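PDB 6Q75: GH26A from Muricauda sp. MAR_2010_75, which is a family 26 glycoside hydrolase that probably cleaves polysaccharide glycosidic bonds, perhaps those of mannans, with retention of anomeric configuration. Local coordinates for residues V34-I39 with Y243-A248; Y175-G180 with L275-Q280. All blocks are in the same frame, centred on the assembly; numbering follows the deposited sequence.

Interaction 1: V34-I39 with Y243-A248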
# COMPACT_ATOMS: atom_id res chain seq x y z
N VAL A 34 5.35 -9.33 -15.25
CA VAL A 34 4.45 -10.47 -15.16
C VAL A 34 3.31 -10.18 -14.19
O VAL A 34 2.14 -10.45 -14.48
CB VAL A 34 5.24 -11.73 -14.76
CG1 VAL A 34 4.29 -12.85 -14.39
CG2 VAL A 34 6.12 -12.19 -15.93
N LEU A 35 3.63 -9.63 -13.02
CA LEU A 35 2.60 -9.34 -12.02
C LEU A 35 1.65 -8.25 -12.50
O LEU A 35 0.42 -8.35 -12.31
CB LEU A 35 3.25 -8.94 -10.70
CG LEU A 35 2.37 -8.53 -9.52
CD1 LEU A 35 1.29 -9.59 -9.27
CD2 LEU A 35 3.24 -8.31 -8.27
N LEU A 36 2.18 -7.19 -13.12
CA LEU A 36 1.30 -6.14 -13.63
C LEU A 36 0.40 -6.65 -14.75
O LEU A 36 -0.77 -6.26 -14.83
CB LEU A 36 2.12 -4.95 -14.12
CG LEU A 36 2.47 -3.90 -13.07
CD1 LEU A 36 3.36 -2.81 -13.70
CD2 LEU A 36 1.23 -3.30 -12.43
N ASP A 37 0.93 -7.50 -15.64
CA ASP A 37 0.08 -8.09 -16.67
C ASP A 37 -1.02 -8.93 -16.03
O ASP A 37 -2.17 -8.93 -16.48
CB ASP A 37 0.90 -8.94 -17.64
CG ASP A 37 0.02 -9.72 -18.62
OD1 ASP A 37 -0.82 -9.08 -19.29
OD2 ASP A 37 0.16 -10.96 -18.72
N TYR A 38 -0.67 -9.67 -14.98
CA TYR A 38 -1.67 -10.47 -14.29
C TYR A 38 -2.75 -9.59 -13.67
O TYR A 38 -3.94 -9.88 -13.78
CB TYR A 38 -0.98 -11.32 -13.22
CG TYR A 38 -1.93 -12.12 -12.38
CD1 TYR A 38 -2.65 -13.18 -12.91
CD2 TYR A 38 -2.10 -11.80 -11.03
CE1 TYR A 38 -3.53 -13.92 -12.13
CE2 TYR A 38 -2.98 -12.53 -10.24
CZ TYR A 38 -3.67 -13.58 -10.79
OH TYR A 38 -4.52 -14.30 -9.97
N ILE A 39 -2.35 -8.49 -13.02
CA ILE A 39 -3.33 -7.60 -12.40
C ILE A 39 -4.21 -6.95 -13.46
O ILE A 39 -5.43 -6.81 -13.29
CB ILE A 39 -2.61 -6.57 -11.51
CG1 ILE A 39 -2.03 -7.24 -10.26
CG2 ILE A 39 -3.54 -5.44 -11.10
CD1 ILE A 39 -1.09 -6.32 -9.44
N TYR A 243 4.12 8.54 -12.64
CA TYR A 243 4.71 8.14 -11.37
C TYR A 243 3.89 7.11 -10.62
O TYR A 243 4.22 6.80 -9.47
CB TYR A 243 4.89 9.35 -10.46
CG TYR A 243 5.85 10.36 -11.05
CD1 TYR A 243 7.20 10.11 -11.06
CD2 TYR A 243 5.39 11.56 -11.57
CE1 TYR A 243 8.09 11.03 -11.62
CE2 TYR A 243 6.27 12.48 -12.12
CZ TYR A 243 7.61 12.21 -12.14
OH TYR A 243 8.50 13.11 -12.68
N VAL A 244 2.82 6.58 -11.21
CA VAL A 244 1.89 5.71 -10.48
C VAL A 244 1.53 4.53 -11.38
O VAL A 244 1.17 4.73 -12.55
CB VAL A 244 0.62 6.47 -10.06
CG1 VAL A 244 -0.39 5.50 -9.40
CG2 VAL A 244 0.94 7.65 -9.11
N ASP A 245 1.61 3.29 -10.85
CA ASP A 245 1.18 2.09 -11.56
C ASP A 245 -0.26 1.71 -11.23
O ASP A 245 -1.02 1.30 -12.12
CB ASP A 245 2.07 0.89 -11.19
CG ASP A 245 3.48 0.98 -11.80
OD1 ASP A 245 3.61 1.06 -13.06
OD2 ASP A 245 4.45 0.96 -11.02
N ILE A 246 -0.64 1.82 -9.97
CA ILE A 246 -1.94 1.34 -9.49
C ILE A 246 -2.48 2.38 -8.53
O ILE A 246 -1.71 2.93 -7.73
CB ILE A 246 -1.78 -0.03 -8.80
CG1 ILE A 246 -1.25 -1.06 -9.80
CG2 ILE A 246 -3.14 -0.51 -8.19
CD1 ILE A 246 -1.35 -2.46 -9.31
N LEU A 247 -3.79 2.64 -8.57
CA LEU A 247 -4.42 3.53 -7.59
C LEU A 247 -5.23 2.72 -6.59
O LEU A 247 -5.82 1.70 -6.93
CB LEU A 247 -5.32 4.59 -8.26
CG LEU A 247 -4.63 5.65 -9.14
CD1 LEU A 247 -4.16 5.09 -10.47
CD2 LEU A 247 -5.53 6.89 -9.35
N ALA A 248 -5.16 3.12 -5.33
CA ALA A 248 -5.82 2.34 -4.30
C ALA A 248 -6.45 3.29 -3.30
O ALA A 248 -6.10 4.47 -3.21
CB ALA A 248 -4.85 1.41 -3.57

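Interaction 2: Y175-G180 with L275-Q280. With TRS (2-amino-2-hydroxymethyl-propane-1,3-diol), chain C.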
# COMPACT_ATOMS: atom_id res chain seq x y z
N TYR A 175 3.54 6.53 1.83
CA TYR A 175 2.88 7.79 2.17
C TYR A 175 1.37 7.71 1.89
O TYR A 175 0.78 8.56 1.22
CB TYR A 175 3.49 8.96 1.42
CG TYR A 175 4.96 9.20 1.75
CD1 TYR A 175 5.38 9.36 3.08
CD2 TYR A 175 5.91 9.27 0.75
CE1 TYR A 175 6.74 9.58 3.39
CE2 TYR A 175 7.27 9.51 1.05
CZ TYR A 175 7.66 9.65 2.37
OH TYR A 175 9.00 9.87 2.66
N HIS A 176 0.78 6.64 2.39
CA HIS A 176 -0.61 6.31 2.12
C HIS A 176 -1.57 7.26 2.86
O HIS A 176 -1.19 7.97 3.79
CB HIS A 176 -0.89 4.87 2.55
CG HIS A 176 -0.63 4.65 4.01
ND1 HIS A 176 0.61 4.79 4.57
CD2 HIS A 176 -1.48 4.41 5.03
CE1 HIS A 176 0.54 4.59 5.87
NE2 HIS A 176 -0.73 4.35 6.18
N GLU A 177 -2.83 7.27 2.42
CA GLU A 177 -3.87 8.12 3.03
C GLU A 177 -3.45 9.60 3.02
O GLU A 177 -3.77 10.38 3.93
CB GLU A 177 -4.22 7.63 4.45
CG GLU A 177 -4.90 6.24 4.39
CD GLU A 177 -5.29 5.65 5.76
OE1 GLU A 177 -5.13 6.31 6.82
OE2 GLU A 177 -5.81 4.51 5.77
N MET A 178 -2.78 10.00 1.94
CA MET A 178 -2.19 11.33 1.88
C MET A 178 -3.23 12.43 1.71
O MET A 178 -2.90 13.61 1.92
CB MET A 178 -1.19 11.38 0.72
CG MET A 178 -1.83 11.45 -0.68
SD MET A 178 -2.68 9.93 -1.21
CE MET A 178 -1.35 8.79 -1.50
N ASN A 179 -4.48 12.08 1.36
CA ASN A 179 -5.53 13.08 1.30
C ASN A 179 -6.17 13.32 2.66
O ASN A 179 -6.97 14.24 2.80
CB ASN A 179 -6.61 12.69 0.26
CG ASN A 179 -7.23 11.32 0.52
OD1 ASN A 179 -6.56 10.41 1.00
ND2 ASN A 179 -8.53 11.18 0.21
N GLY A 180 -5.78 12.53 3.66
CA GLY A 180 -6.29 12.74 5.00
C GLY A 180 -5.50 13.80 5.74
O GLY A 180 -4.38 14.17 5.35
N LEU A 275 -8.42 -1.98 -3.37
CA LEU A 275 -8.77 -1.61 -1.99
C LEU A 275 -7.54 -1.83 -1.13
O LEU A 275 -7.28 -2.95 -0.67
CB LEU A 275 -9.97 -2.43 -1.49
CG LEU A 275 -11.28 -2.15 -2.21
CD1 LEU A 275 -12.29 -3.33 -2.01
CD2 LEU A 275 -11.84 -0.83 -1.79
N GLY A 276 -6.78 -0.76 -0.90
CA GLY A 276 -5.49 -0.90 -0.26
C GLY A 276 -5.56 -1.36 1.18
O GLY A 276 -4.67 -2.08 1.64
N GLU A 277 -6.61 -0.93 1.91
CA GLU A 277 -6.92 -1.44 3.24
C GLU A 277 -8.43 -1.49 3.36
O GLU A 277 -9.12 -0.60 2.87
CB GLU A 277 -6.45 -0.54 4.39
CG GLU A 277 -4.95 -0.29 4.44
CD GLU A 277 -4.56 0.65 5.57
OE1 GLU A 277 -5.38 0.84 6.49
OE2 GLU A 277 -3.40 1.15 5.52
N VAL A 278 -8.92 -2.53 4.00
CA VAL A 278 -10.34 -2.60 4.36
C VAL A 278 -10.47 -3.15 5.77
O VAL A 278 -9.57 -3.81 6.30
CB VAL A 278 -11.20 -3.47 3.41
CG1 VAL A 278 -11.00 -3.04 1.95
CG2 VAL A 278 -10.92 -4.96 3.61
N GLY A 279 -11.62 -2.86 6.37
CA GLY A 279 -11.95 -3.48 7.64
C GLY A 279 -13.04 -4.51 7.37
O GLY A 279 -12.74 -5.67 7.11
N GLN A 280 -14.29 -4.07 7.41
CA GLN A 280 -15.39 -4.90 6.92
C GLN A 280 -15.15 -5.27 5.46
O GLN A 280 -14.87 -4.40 4.63
CB GLN A 280 -16.71 -4.13 7.02
CG GLN A 280 -17.10 -3.75 8.43
CD GLN A 280 -18.47 -3.09 8.47
OE1 GLN A 280 -19.26 -3.25 7.52
NE2 GLN A 280 -18.76 -2.35 9.55
C TRS C . -4.23 3.46 9.20
C1 TRS C . -3.26 3.24 10.38
C2 TRS C . -5.11 2.29 9.02
C3 TRS C . -3.42 3.61 7.90
N TRS C . -5.18 4.61 9.40
O1 TRS C . -3.81 2.48 11.45
O2 TRS C . -4.34 1.12 9.04
O3 TRS C . -2.57 2.50 7.61

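Interaction 1: V34-I39 with Y243-A248
The end methyl of Ile246 reaches across to the helix, where Ile39 and Leu36 receive it. Ile246 CD1 lies 3.9 Å from Ile39 CD1 and 4.1 Å from Ile39 CG2, so both branches of Ile39 meet one methyl. With chi1 at -62° the CG1 of Ile246 sits anti to its own carbonyl carbon, and with chi2 at -167° the extended arm carries CD1 to the helix side. Leu36 runs past this arm in the opposite direction, bringing its CD2 to 4.1 Å from Ile246 CD1. The fold is the (beta/alpha)8 barrel of family 26: helix 30-40 precedes the first strand and lies under the N-terminal end of the barrel, where strand 246-251 begins. Ile246 also packs on Trp295 and Ile39 on Ser294, both of strand 293-299, which places the aliphatic cluster at the floor of the barrel interior. At the border of the cluster, Leu36 CD1 approaches Asp245 OD1 to 3.9 Å, the two side chains meeting nearly at right angles. The buried carboxylate is satisfied elsewhere: OD1 accepts the backbone N-H of Val24, and OD2 that of Trp216.

Interaction 2: Y175-G180 with L275-Q280
Glu177 OE1 is gripped twice: the amine N of a bound Tris molecule donates to it over 3.1 Å, and the indole NE1 of Trp182 supplies a second hydrogen bond. Across the site, Glu277 holds the same ligand with both of its oxygens. OE2 accepts a short bond of 2.6 Å from the Tris hydroxyl O3, while OE1 takes a weak one from Tris O2 and is also bonded to the hydroxyl of Tyr252, which helps to fix the turn of the carboxylate. Both glutamates stretch out beyond CG, Glu177 with chi2 at 180° and Glu277 with chi2 at 178°, so that their carboxylates converge from facing walls; Glu177 OE2 and Glu277 OE1 come within 3.8 Å of each other. His176 adds a third side. Its ring presents an edge to the ligand, with Tris C3 in the ring plane and NE2 3.0 Å from Tris O3, and His110 packs against it edge-to-face. With an alanine at Glu177, the Tris amine and the Trp182 indole N-H would probably lose this shared acceptor, and a gap would probably open opposite the Glu277 carboxylate, where the Glu177 carboxylate now lies. Glu177 follows the fourth barrel strand, 170-173, and Glu277 lies near the C-terminal end of the seventh, 273-278, the positions that hold the acid/base and the nucleophile, respectively, in clan GH-A enzymes such as those of family 26. Glu177 CD and Glu277 CD lie 5.1 Å apart, consistent with a double-displacement, retaining mechanism. Tris, probably from the crystallisation liquor, thus offers its amine and hydroxyls where a sugar would probably bind.

Overall arrangement
Interactions 1 and 2 lie toward opposite ends of one barrel, their centres about 17 Å apart. Strands 246-251 and 273-278, which carry one segment of each, are parallel neighbours in the sheet. Interaction 1 meets the first of them where it enters the barrel, at the N-terminal floor, whereas interaction 2 uses the C-terminal end of the second, where the Tris molecule sits in the probable active site. The two contacts touch midway, with Ala248 CB 3.9 Å from Gly276 N. Along the chain their segments alternate, 175-180 falling between 34-39 and 243-248, as successive strands go round the barrel. Apolar packing at the floor thus gives way to paired carboxylates at the mouth.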